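Long-range contacts in conserved hypothetical cytochrome protein (Kuenenia stuttgartiensis, PDB 6H5L), which binds two c-type hemes and probably passes electrons between them, as part of a multiheme reductase complex from an anammox bacterium: residues E10-Y15 with E87-V92; L59-I65 with K97-F103; F169-F174 with V215-Q220. The contacts are given in a common frame with arbitrary orientation. Numbering follows the deposited sequence.

Contact 1: E10-Y15 with E87-V92; sequences EGKNVY and EQRASV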
loop_
_atom_site.group_PDB
_atom_site.type_symbol
_atom_site.label_atom_id
_atom_site.label_comp_id
_atom_site.label_asym_id
_atom_site.label_seq_id
_atom_site.Cartn_x
_atom_site.Cartn_y
_atom_site.Cartn_z
ATOM N N GLU B 10 -11.857 58.530 28.349
ATOM C CA GLU B 10 -10.996 57.555 27.689
ATOM C C GLU B 10 -11.742 56.252 27.432
ATOM O O GLU B 10 -11.616 55.657 26.356
ATOM C CB GLU B 10 -9.748 57.297 28.532
ATOM C CG GLU B 10 -8.753 56.348 27.880
ATOM C CD GLU B 10 -7.777 55.748 28.874
ATOM O OE1 GLU B 10 -7.978 55.939 30.092
ATOM O OE2 GLU B 10 -6.814 55.082 28.438
ATOM N N GLY B 11 -12.522 55.794 28.412
ATOM C CA GLY B 11 -13.298 54.579 28.224
ATOM C C GLY B 11 -14.306 54.695 27.097
ATOM O O GLY B 11 -14.512 53.746 26.335
ATOM N N LYS B 12 -14.955 55.857 26.980
ATOM C CA LYS B 12 -15.861 56.095 25.859
ATOM C C LYS B 12 -15.126 55.988 24.529
ATOM O O LYS B 12 -15.603 55.341 23.590
ATOM C CB LYS B 12 -16.516 57.471 25.986
ATOM C CG LYS B 12 -17.585 57.608 27.057
ATOM C CD LYS B 12 -18.321 58.932 26.875
ATOM C CE LYS B 12 -18.848 59.490 28.190
ATOM N NZ LYS B 12 -20.258 59.097 28.462
ATOM N N ASN B 13 -13.955 56.622 24.434
ATOM C CA ASN B 13 -13.233 56.668 23.167
ATOM C C ASN B 13 -12.721 55.290 22.763
ATOM O O ASN B 13 -12.795 54.916 21.587
ATOM C CB ASN B 13 -12.076 57.662 23.257
ATOM C CG ASN B 13 -12.550 59.103 23.312
ATOM O OD1 ASN B 13 -13.741 59.372 23.464
ATOM N ND2 ASN B 13 -11.613 60.040 23.188
ATOM N N VAL B 14 -12.183 54.527 23.719
ATOM C CA VAL B 14 -11.673 53.195 23.402
ATOM C C VAL B 14 -12.795 52.308 22.880
ATOM O O VAL B 14 -12.638 51.608 21.873
ATOM C CB VAL B 14 -10.983 52.575 24.630
ATOM C CG1 VAL B 14 -10.531 51.155 24.323
ATOM C CG2 VAL B 14 -9.799 53.422 25.058
ATOM N N TYR B 15 -13.946 52.324 23.555
ATOM C CA TYR B 15 -15.101 51.577 23.062
ATOM C C TYR B 15 -15.511 52.063 21.677
ATOM O O TYR B 15 -15.813 51.261 20.785
ATOM C CB TYR B 15 -16.270 51.702 24.039
ATOM C CG TYR B 15 -17.477 50.891 23.627
ATOM C CD1 TYR B 15 -18.433 51.418 22.766
ATOM C CD2 TYR B 15 -17.658 49.596 24.093
ATOM C CE1 TYR B 15 -19.529 50.677 22.379
ATOM C CE2 TYR B 15 -18.753 48.847 23.712
ATOM C CZ TYR B 15 -19.684 49.393 22.857
ATOM O OH TYR B 15 -20.772 48.647 22.479
ATOM N N GLU B 87 -4.766 49.690 31.163
ATOM C CA GLU B 87 -5.745 50.696 31.564
ATOM C C GLU B 87 -6.867 50.829 30.540
ATOM O O GLU B 87 -8.035 51.002 30.910
ATOM C CB GLU B 87 -5.042 52.035 31.772
ATOM C CG GLU B 87 -5.971 53.200 32.053
ATOM C CD GLU B 87 -5.257 54.534 31.990
ATOM O OE1 GLU B 87 -4.028 54.541 31.768
ATOM O OE2 GLU B 87 -5.924 55.577 32.159
ATOM N N GLN B 88 -6.533 50.757 29.248
ATOM C CA GLN B 88 -7.546 50.906 28.207
ATOM C C GLN B 88 -8.603 49.812 28.301
ATOM O O GLN B 88 -9.807 50.088 28.235
ATOM C CB GLN B 88 -6.887 50.900 26.827
ATOM C CG GLN B 88 -6.192 52.200 26.459
ATOM C CD GLN B 88 -5.524 52.139 25.098
ATOM O OE1 GLN B 88 -4.822 51.178 24.782
ATOM N NE2 GLN B 88 -5.744 53.165 24.284
ATOM N N ARG B 89 -8.169 48.558 28.451
ATOM C CA ARG B 89 -9.120 47.460 28.590
ATOM C C ARG B 89 -9.933 47.578 29.871
ATOM O O ARG B 89 -11.086 47.133 29.918
ATOM C CB ARG B 89 -8.383 46.122 28.556
ATOM C CG ARG B 89 -7.881 45.710 27.186
ATOM C CD ARG B 89 -7.087 44.419 27.282
ATOM N NE ARG B 89 -5.650 44.666 27.363
ATOM C CZ ARG B 89 -4.788 43.862 27.975
ATOM N NH1 ARG B 89 -5.216 42.764 28.582
ATOM N NH2 ARG B 89 -3.498 44.164 27.993
ATOM N N ALA B 90 -9.354 48.161 30.921
ATOM C CA ALA B 90 -10.078 48.315 32.175
ATOM C C ALA B 90 -11.071 49.469 32.125
ATOM O O ALA B 90 -12.096 49.428 32.816
ATOM C CB ALA B 90 -9.094 48.512 33.330
ATOM N N SER B 91 -10.796 50.496 31.318
ATOM C CA SER B 91 -11.668 51.663 31.263
ATOM C C SER B 91 -12.956 51.408 30.490
ATOM O O SER B 91 -13.913 52.176 30.641
ATOM C CB SER B 91 -10.927 52.849 30.638
ATOM O OG SER B 91 -10.649 52.615 29.269
ATOM N N VAL B 92 -13.007 50.355 29.666
ATOM C CA VAL B 92 -14.223 50.035 28.921
ATOM C C VAL B 92 -15.142 49.085 29.671
ATOM O O VAL B 92 -16.292 48.889 29.243
ATOM C CB VAL B 92 -13.905 49.426 27.539
ATOM C CG1 VAL B 92 -13.100 50.395 26.699
ATOM C CG2 VAL B 92 -13.171 48.098 27.695
#
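This is the crossing of the N- and C-terminal helices of the first cytochrome c domain: helix 9-18, which leads into the heme-binding Cys19, meets helix 86-91, the opening of a C-terminal part that continues as helix 93-97. The local axes form a signed crossing angle of -94° and come within 8.7 Å, burying 350 Å² in total. The Glu10 side chain leaves its CA sideways, and its end reaches Glu87 and Gln88. Its OE1 lies 2.9 Å from OE2 of Glu87; these are like charges and both acceptors, so the hold must come from the apolar contacts. Its OE2 rests 3.6 Å from Gln88 CG. Gly11 marks the closest backbone approach, with its CA 4.5 Å from the CA of Ser91. An ideal CB here would sit 2.3 Å from Ser91 O, a clash, so the absence of a side chain is what lets the helices come so near. Instead, Gly11 CA makes a CH···O contact of 3.5 Å to Ser91 O and lies equally close, 3.5 Å, to Ser91 OG, a hydroxyl that donates to Gln88 O within its own segment. One turn on, Val14 points toward the partner, its CG2 4.1 Å from Gln88 CG. Tyr15 contributes mainly its backbone and CB; its ring lies beside Cys19 and the axial ligand His23, and its OH is hydrogen-bonded to Gly24 O. Val92 also belongs to the heme pocket. Val92 CG1 packs 3.6 Å from Val14 CG1 and 3.8 Å from Tyr15 N.

Contact 2: L59-I65 with K97-F103; sequences LPTDEDI and KSFSEAF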
loop_
_atom_site.group_PDB
_atom_site.type_symbol
_atom_site.label_atom_id
_atom_site.label_comp_id
_atom_site.label_asym_id
_atom_site.label_seq_id
_atom_site.Cartn_x
_atom_site.Cartn_y
_atom_site.Cartn_z
ATOM N N LEU B 59 -24.786 38.463 37.228
ATOM C CA LEU B 59 -23.955 39.344 36.434
ATOM C C LEU B 59 -22.509 38.859 36.479
ATOM O O LEU B 59 -22.127 38.101 37.373
ATOM C CB LEU B 59 -24.042 40.775 36.962
ATOM C CG LEU B 59 -25.421 41.418 37.096
ATOM C CD1 LEU B 59 -25.302 42.748 37.819
ATOM C CD2 LEU B 59 -26.068 41.605 35.733
ATOM N N PRO B 60 -21.684 39.270 35.522
ATOM C CA PRO B 60 -20.250 39.000 35.636
ATOM C C PRO B 60 -19.588 39.981 36.585
ATOM O O PRO B 60 -20.041 41.113 36.767
ATOM C CB PRO B 60 -19.743 39.196 34.203
ATOM C CG PRO B 60 -20.661 40.223 33.646
ATOM C CD PRO B 60 -22.017 39.913 34.236
ATOM N N THR B 61 -18.503 39.528 37.204
ATOM C CA THR B 61 -17.666 40.454 37.945
ATOM C C THR B 61 -16.907 41.343 36.966
ATOM O O THR B 61 -16.769 41.026 35.781
ATOM C CB THR B 61 -16.683 39.705 38.846
ATOM O OG1 THR B 61 -15.725 39.013 38.037
ATOM C CG2 THR B 61 -17.418 38.703 39.722
ATOM N N ASP B 62 -16.425 42.481 37.470
ATOM C CA ASP B 62 -15.609 43.353 36.630
ATOM C C ASP B 62 -14.372 42.627 36.119
ATOM O O ASP B 62 -13.883 42.925 35.022
ATOM C CB ASP B 62 -15.211 44.613 37.399
ATOM C CG ASP B 62 -16.408 45.456 37.795
ATOM O OD1 ASP B 62 -17.550 44.977 37.632
ATOM O OD2 ASP B 62 -16.206 46.596 38.263
ATOM N N GLU B 63 -13.866 41.664 36.893
ATOM C CA GLU B 63 -12.714 40.882 36.459
ATOM C C GLU B 63 -13.092 39.883 35.374
ATOM O O GLU B 63 -12.282 39.604 34.483
ATOM C CB GLU B 63 -12.094 40.158 37.656
ATOM C CG GLU B 63 -11.618 41.081 38.780
ATOM C CD GLU B 63 -12.756 41.612 39.630
ATOM O OE1 GLU B 63 -13.818 40.957 39.678
ATOM O OE2 GLU B 63 -12.594 42.690 40.237
ATOM N N ASP B 64 -14.312 39.339 35.426
ATOM C CA ASP B 64 -14.768 38.433 34.376
ATOM C C ASP B 64 -14.784 39.129 33.025
ATOM O O ASP B 64 -14.351 38.557 32.017
ATOM C CB ASP B 64 -16.160 37.896 34.710
ATOM C CG ASP B 64 -16.146 36.915 35.864
ATOM O OD1 ASP B 64 -15.046 36.484 36.265
ATOM O OD2 ASP B 64 -17.236 36.579 36.374
ATOM N N ILE B 65 -15.291 40.362 32.981
ATOM C CA ILE B 65 -15.358 41.098 31.723
ATOM C C ILE B 65 -13.957 41.434 31.226
ATOM O O ILE B 65 -13.639 41.250 30.045
ATOM C CB ILE B 65 -16.220 42.363 31.887
ATOM C CG1 ILE B 65 -17.624 41.992 32.370
ATOM C CG2 ILE B 65 -16.292 43.136 30.580
ATOM C CD1 ILE B 65 -18.484 43.190 32.720
ATOM N N LYS B 97 -20.835 47.889 31.241
ATOM C CA LYS B 97 -21.792 47.742 32.333
ATOM C C LYS B 97 -22.928 48.749 32.225
ATOM O O LYS B 97 -24.059 48.447 32.624
ATOM C CB LYS B 97 -21.083 47.888 33.681
ATOM C CG LYS B 97 -19.996 46.857 33.932
ATOM C CD LYS B 97 -19.346 47.044 35.293
ATOM C CE LYS B 97 -20.301 46.674 36.417
ATOM N NZ LYS B 97 -19.680 46.852 37.758
ATOM N N SER B 98 -22.655 49.941 31.688
ATOM C CA SER B 98 -23.675 50.977 31.587
ATOM C C SER B 98 -24.735 50.665 30.538
ATOM O O SER B 98 -25.746 51.373 30.478
ATOM C CB SER B 98 -23.028 52.328 31.273
ATOM O OG SER B 98 -22.569 52.381 29.935
ATOM N N PHE B 99 -24.535 49.630 29.721
ATOM C CA PHE B 99 -25.502 49.293 28.685
ATOM C C PHE B 99 -26.710 48.539 29.225
ATOM O O PHE B 99 -27.739 48.478 28.542
ATOM C CB PHE B 99 -24.830 48.462 27.589
ATOM C CG PHE B 99 -23.769 49.206 26.823
ATOM C CD1 PHE B 99 -23.936 50.541 26.493
ATOM C CD2 PHE B 99 -22.602 48.566 26.438
ATOM C CE1 PHE B 99 -22.959 51.223 25.789
ATOM C CE2 PHE B 99 -21.622 49.243 25.735
ATOM C CZ PHE B 99 -21.800 50.573 25.410
ATOM N N SER B 100 -26.617 47.972 30.426
ATOM C CA SER B 100 -27.683 47.162 30.999
ATOM C C SER B 100 -28.072 47.723 32.358
ATOM O O SER B 100 -27.209 47.943 33.215
ATOM C CB SER B 100 -27.255 45.697 31.127
ATOM O OG SER B 100 -28.277 44.920 31.724
ATOM N N GLU B 101 -29.374 47.953 32.549
ATOM C CA GLU B 101 -29.866 48.440 33.833
ATOM C C GLU B 101 -29.615 47.438 34.950
ATOM O O GLU B 101 -29.540 47.823 36.123
ATOM C CB GLU B 101 -31.358 48.755 33.731
ATOM C CG GLU B 101 -31.698 49.866 32.749
ATOM C CD GLU B 101 -31.446 51.248 33.319
ATOM O OE1 GLU B 101 -31.790 51.474 34.499
ATOM O OE2 GLU B 101 -30.903 52.108 32.590
ATOM N N ALA B 102 -29.490 46.152 34.610
ATOM C CA ALA B 102 -29.307 45.124 35.629
ATOM C C ALA B 102 -28.057 45.362 36.467
ATOM O O ALA B 102 -28.024 44.996 37.647
ATOM C CB ALA B 102 -29.257 43.745 34.974
ATOM N N PHE B 103 -27.025 45.976 35.884
ATOM C CA PHE B 103 -25.810 46.257 36.643
ATOM C C PHE B 103 -26.035 47.314 37.718
ATOM O O PHE B 103 -25.313 47.334 38.721
ATOM C CB PHE B 103 -24.685 46.702 35.705
ATOM C CG PHE B 103 -23.965 45.566 35.042
ATOM C CD1 PHE B 103 -23.129 44.742 35.776
ATOM C CD2 PHE B 103 -24.112 45.324 33.687
ATOM C CE1 PHE B 103 -22.458 43.693 35.174
ATOM C CE2 PHE B 103 -23.443 44.278 33.076
ATOM C CZ PHE B 103 -22.614 43.461 33.822
#
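A capping box opens helix 62-71 beside the turn joining helix 93-97 to helix 102-105: Asp64 N donates to Thr61 OG1 at 3.0 Å, and Thr61 N returns a weak bond to Asp64 OD2 at 3.3 Å. The main projection into this corner is the Phe103 ring, lodged among Leu59, Pro60 and Ile65. Leu59 CD2 sits over one face, 4.2 Å from the ring centroid and 10° off its normal, which makes a CH-pi contact. The ring tip meets the pyrrolidine of Pro60, with CZ 3.6 Å from CD, and approaches Ile65 CD1 at 4.3 Å. Leu59 in turn fills the gap between Ala102 and the Phe103 ring: its CD2 lies 3.9 Å from Ala102 CB, while its CD1 is 3.6 Å from Phe103 CD1. After the type I turn from Lys97 to Ser100 the chain enters helix 102-105; Lys97 points toward the first segment, while Phe103 leaves sideways and brings its ring in. Ile65, whose side chain also approaches a heme, has CD1 4.1 Å from Lys97 CG. The Lys97 chain runs on past Ile65 to Asp62, whose OD2 pairs with Lys5; Lys97 NZ closes the salt bridge to Asp62 OD1 at 2.8 Å.

Contact 3: F169-F174 with V215-Q220; sequences FTTGKF and VMSLVQ. With HEC (heme c), chain K.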
loop_
_atom_site.group_PDB
_atom_site.type_symbol
_atom_site.label_atom_id
_atom_site.label_comp_id
_atom_site.label_asym_id
_atom_site.label_seq_id
_atom_site.Cartn_x
_atom_site.Cartn_y
_atom_site.Cartn_z
ATOM N N PHE B 169 -16.282 21.335 19.263
ATOM C CA PHE B 169 -15.231 21.624 20.229
ATOM C C PHE B 169 -14.129 20.572 20.247
ATOM O O PHE B 169 -13.221 20.664 21.081
ATOM C CB PHE B 169 -15.817 21.803 21.642
ATOM C CG PHE B 169 -16.498 20.578 22.208
ATOM C CD1 PHE B 169 -15.759 19.493 22.662
ATOM C CD2 PHE B 169 -17.876 20.539 22.338
ATOM C CE1 PHE B 169 -16.384 18.380 23.194
ATOM C CE2 PHE B 169 -18.507 19.430 22.874
ATOM C CZ PHE B 169 -17.760 18.350 23.304
ATOM N N THR B 170 -14.177 19.582 19.353
ATOM C CA THR B 170 -13.086 18.617 19.263
ATOM C C THR B 170 -11.782 19.260 18.809
ATOM O O THR B 170 -10.723 18.637 18.947
ATOM C CB THR B 170 -13.455 17.473 18.315
ATOM O OG1 THR B 170 -13.609 17.982 16.983
ATOM C CG2 THR B 170 -14.754 16.814 18.756
ATOM N N THR B 171 -11.835 20.480 18.269
ATOM C CA THR B 171 -10.619 21.218 17.951
ATOM C C THR B 171 -9.896 21.694 19.202
ATOM O O THR B 171 -8.704 22.007 19.133
ATOM C CB THR B 171 -10.947 22.420 17.065
ATOM O OG1 THR B 171 -11.763 23.343 17.796
ATOM C CG2 THR B 171 -11.690 21.975 15.815
ATOM N N GLY B 172 -10.590 21.758 20.337
ATOM C CA GLY B 172 -10.004 22.232 21.570
ATOM C C GLY B 172 -10.042 23.730 21.767
ATOM O O GLY B 172 -9.525 24.215 22.782
ATOM N N LYS B 173 -10.633 24.479 20.837
ATOM C CA LYS B 173 -10.731 25.934 20.962
ATOM C C LYS B 173 -12.080 26.273 21.592
ATOM O O LYS B 173 -13.048 26.634 20.919
ATOM C CB LYS B 173 -10.547 26.608 19.606
ATOM C CG LYS B 173 -9.189 26.354 18.970
ATOM C CD LYS B 173 -8.780 27.485 18.033
ATOM C CE LYS B 173 -8.447 28.754 18.805
ATOM N NZ LYS B 173 -7.736 29.749 17.952
ATOM N N PHE B 174 -12.134 26.147 22.914
ATOM C CA PHE B 174 -13.323 26.520 23.661
ATOM C C PHE B 174 -13.414 28.037 23.773
ATOM O O PHE B 174 -12.401 28.738 23.851
ATOM C CB PHE B 174 -13.305 25.887 25.052
ATOM C CG PHE B 174 -13.161 24.390 25.034
ATOM C CD1 PHE B 174 -14.271 23.574 24.896
ATOM C CD2 PHE B 174 -11.915 23.801 25.151
ATOM C CE1 PHE B 174 -14.141 22.197 24.880
ATOM C CE2 PHE B 174 -11.776 22.425 25.135
ATOM C CZ PHE B 174 -12.890 21.621 24.999
ATOM N N VAL B 215 -14.643 15.419 28.530
ATOM C CA VAL B 215 -14.762 16.424 27.477
ATOM C C VAL B 215 -13.399 16.716 26.864
ATOM O O VAL B 215 -13.262 16.820 25.638
ATOM C CB VAL B 215 -15.425 17.702 28.026
ATOM C CG1 VAL B 215 -15.346 18.823 27.000
ATOM C CG2 VAL B 215 -16.871 17.430 28.401
ATOM N N MET B 216 -12.367 16.846 27.703
ATOM C CA MET B 216 -11.013 17.012 27.187
ATOM C C MET B 216 -10.561 15.787 26.402
ATOM O O MET B 216 -9.757 15.909 25.471
ATOM C CB MET B 216 -10.044 17.293 28.336
ATOM C CG MET B 216 -10.415 18.496 29.190
ATOM S SD MET B 216 -10.393 20.052 28.278
ATOM C CE MET B 216 -8.940 20.827 28.979
ATOM N N SER B 217 -11.064 14.604 26.764
ATOM C CA SER B 217 -10.717 13.389 26.034
ATOM C C SER B 217 -11.204 13.436 24.592
ATOM O O SER B 217 -10.592 12.824 23.710
ATOM C CB SER B 217 -11.295 12.167 26.750
ATOM O OG SER B 217 -11.516 11.100 25.843
ATOM N N LEU B 218 -12.299 14.151 24.332
ATOM C CA LEU B 218 -12.848 14.243 22.985
ATOM C C LEU B 218 -12.037 15.153 22.073
ATOM O O LEU B 218 -12.230 15.112 20.853
ATOM C CB LEU B 218 -14.300 14.725 23.045
ATOM C CG LEU B 218 -15.260 13.799 23.796
ATOM C CD1 LEU B 218 -16.664 14.385 23.834
ATOM C CD2 LEU B 218 -15.270 12.414 23.167
ATOM N N VAL B 219 -11.142 15.973 22.630
ATOM C CA VAL B 219 -10.258 16.786 21.803
ATOM C C VAL B 219 -9.261 15.887 21.076
ATOM O O VAL B 219 -8.972 14.759 21.493
ATOM C CB VAL B 219 -9.541 17.842 22.663
ATOM C CG1 VAL B 219 -8.829 18.874 21.798
ATOM C CG2 VAL B 219 -10.527 18.522 23.598
ATOM N N GLN B 220 -8.737 16.391 19.964
ATOM C CA GLN B 220 -7.738 15.660 19.195
ATOM C C GLN B 220 -6.332 16.152 19.524
ATOM O O GLN B 220 -5.774 16.985 18.810
ATOM C CB GLN B 220 -8.007 15.795 17.694
ATOM C CG GLN B 220 -9.475 15.669 17.298
ATOM C CD GLN B 220 -10.010 14.245 17.383
ATOM O OE1 GLN B 220 -9.468 13.397 18.091
ATOM N NE2 GLN B 220 -11.086 13.979 16.650
HETATM FE FE HEC K . -23.270 22.277 25.899
HETATM C CHA HEC K . -21.464 25.084 25.092
HETATM C CHB HEC K . -20.416 20.818 27.142
HETATM C CHC HEC K . -25.115 19.615 27.039
HETATM C CHD HEC K . -25.930 23.346 24.034
HETATM N NA HEC K . -21.307 22.871 26.136
HETATM C C1A HEC K . -20.754 24.027 25.620
HETATM C C2A HEC K . -19.311 23.929 25.741
HETATM C C3A HEC K . -19.023 22.749 26.303
HETATM C C4A HEC K . -20.272 22.061 26.565
HETATM C CMA HEC K . -17.614 22.203 26.627
HETATM C CAA HEC K . -18.295 25.003 25.285
HETATM C CBA HEC K . -17.757 25.771 26.490
HETATM C CGA HEC K . -16.802 26.838 26.021
HETATM O O1A HEC K . -16.688 27.040 24.785
HETATM O O2A HEC K . -16.157 27.491 26.881
HETATM N NB HEC K . -22.835 20.494 26.840
HETATM C C1B HEC K . -21.613 20.185 27.405
HETATM C C2B HEC K . -21.809 19.090 28.333
HETATM C C3B HEC K . -23.107 18.750 28.306
HETATM C C4B HEC K . -23.776 19.630 27.366
HETATM C CMB HEC K . -20.676 18.441 29.159
HETATM C CAB HEC K . -23.812 17.630 29.108
HETATM C CBB HEC K . -23.717 17.843 30.635
HETATM N NC HEC K . -25.157 21.580 25.561
HETATM C C1C HEC K . -25.750 20.504 26.196
HETATM C C2C HEC K . -27.174 20.555 25.929
HETATM C C3C HEC K . -27.375 21.500 24.999
HETATM C C4C HEC K . -26.125 22.223 24.815
HETATM C CMC HEC K . -28.165 19.430 26.314
HETATM C CAC HEC K . -28.727 21.867 24.339
HETATM C CBC HEC K . -29.697 22.462 25.383
HETATM N ND HEC K . -23.633 23.957 24.723
HETATM C C1D HEC K . -24.843 24.200 24.077
HETATM C C2D HEC K . -24.773 25.503 23.453
HETATM C C3D HEC K . -23.376 26.049 23.784
HETATM C C4D HEC K . -22.741 25.018 24.575
HETATM C CMD HEC K . -25.875 26.199 22.628
HETATM C CAD HEC K . -22.770 27.407 23.364
HETATM C CBD HEC K . -22.209 27.304 21.948
HETATM C CGD HEC K . -21.748 28.658 21.475
HETATM O O1D HEC K . -21.677 29.599 22.309
HETATM O O2D HEC K . -21.453 28.799 20.260
#
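A beta turn and the chain leaving a helix meet where the CA atoms of Thr170 and Val219 lie 4.2 Å apart. Residues 169-172 form the type I turn, closed by Gly172 N to Phe169 O at 2.9 Å, while the second segment leaves helix 205-217 and extends at Val219 (phi/psi -69/157°). A single hydrogen bond ties them, Gln220 N to Thr170 O at 3.2 Å, and Val219 CA adds a CH···O contact of 3.4 Å to that same oxygen. At Gly172 (phi/psi 86/2°) a CB would be jammed against the preceding carbonyl oxygen and fall 2.9 Å from Val219 CG1; the bare CA packs against that methyl at 3.6 Å. Two aromatic rings complete the interface. Phe169 CE1 lies 4.0 Å from Val215 CG1, and Leu218 CD1 sits at the ring edge, 4.1 Å from CE1. Phe174 CZ is 4.1 Å from Val219 CG2; Met216 SD makes an oblique Met-aromatic contact, 5.1 Å from the Phe174 ring centroid. Pinned to the end of helix 205-217 and the residues after it, this loop lines the second heme pocket of a cytochrome c domain, with Phe169 against the axial ligand His142 and Phe174 C 3.6 Å from propionate oxygen O1A.

Contacts 1 and 2 lie on neighbouring elements around the first heme, helix 86-91 being the next after helix 62-71, which Arg89 and Val92 touch; the contacts themselves meet, with Tyr15 OH 3.4 Å from Phe99 CE2. Contact 3 lies across the chain's centre, its nearest atoms about 16 Å from contact 1 and about 13 Å from contact 2. The buried helix crossing of contact 1 relies on apolar and CH···O contacts, without a hydrogen bond between its segments. The other two, only partly buried, involve turns and carry the polar bonds: a side-chain salt bridge in contact 2, a backbone bond in contact 3. Glycine permits close approach in contacts 1 and 3.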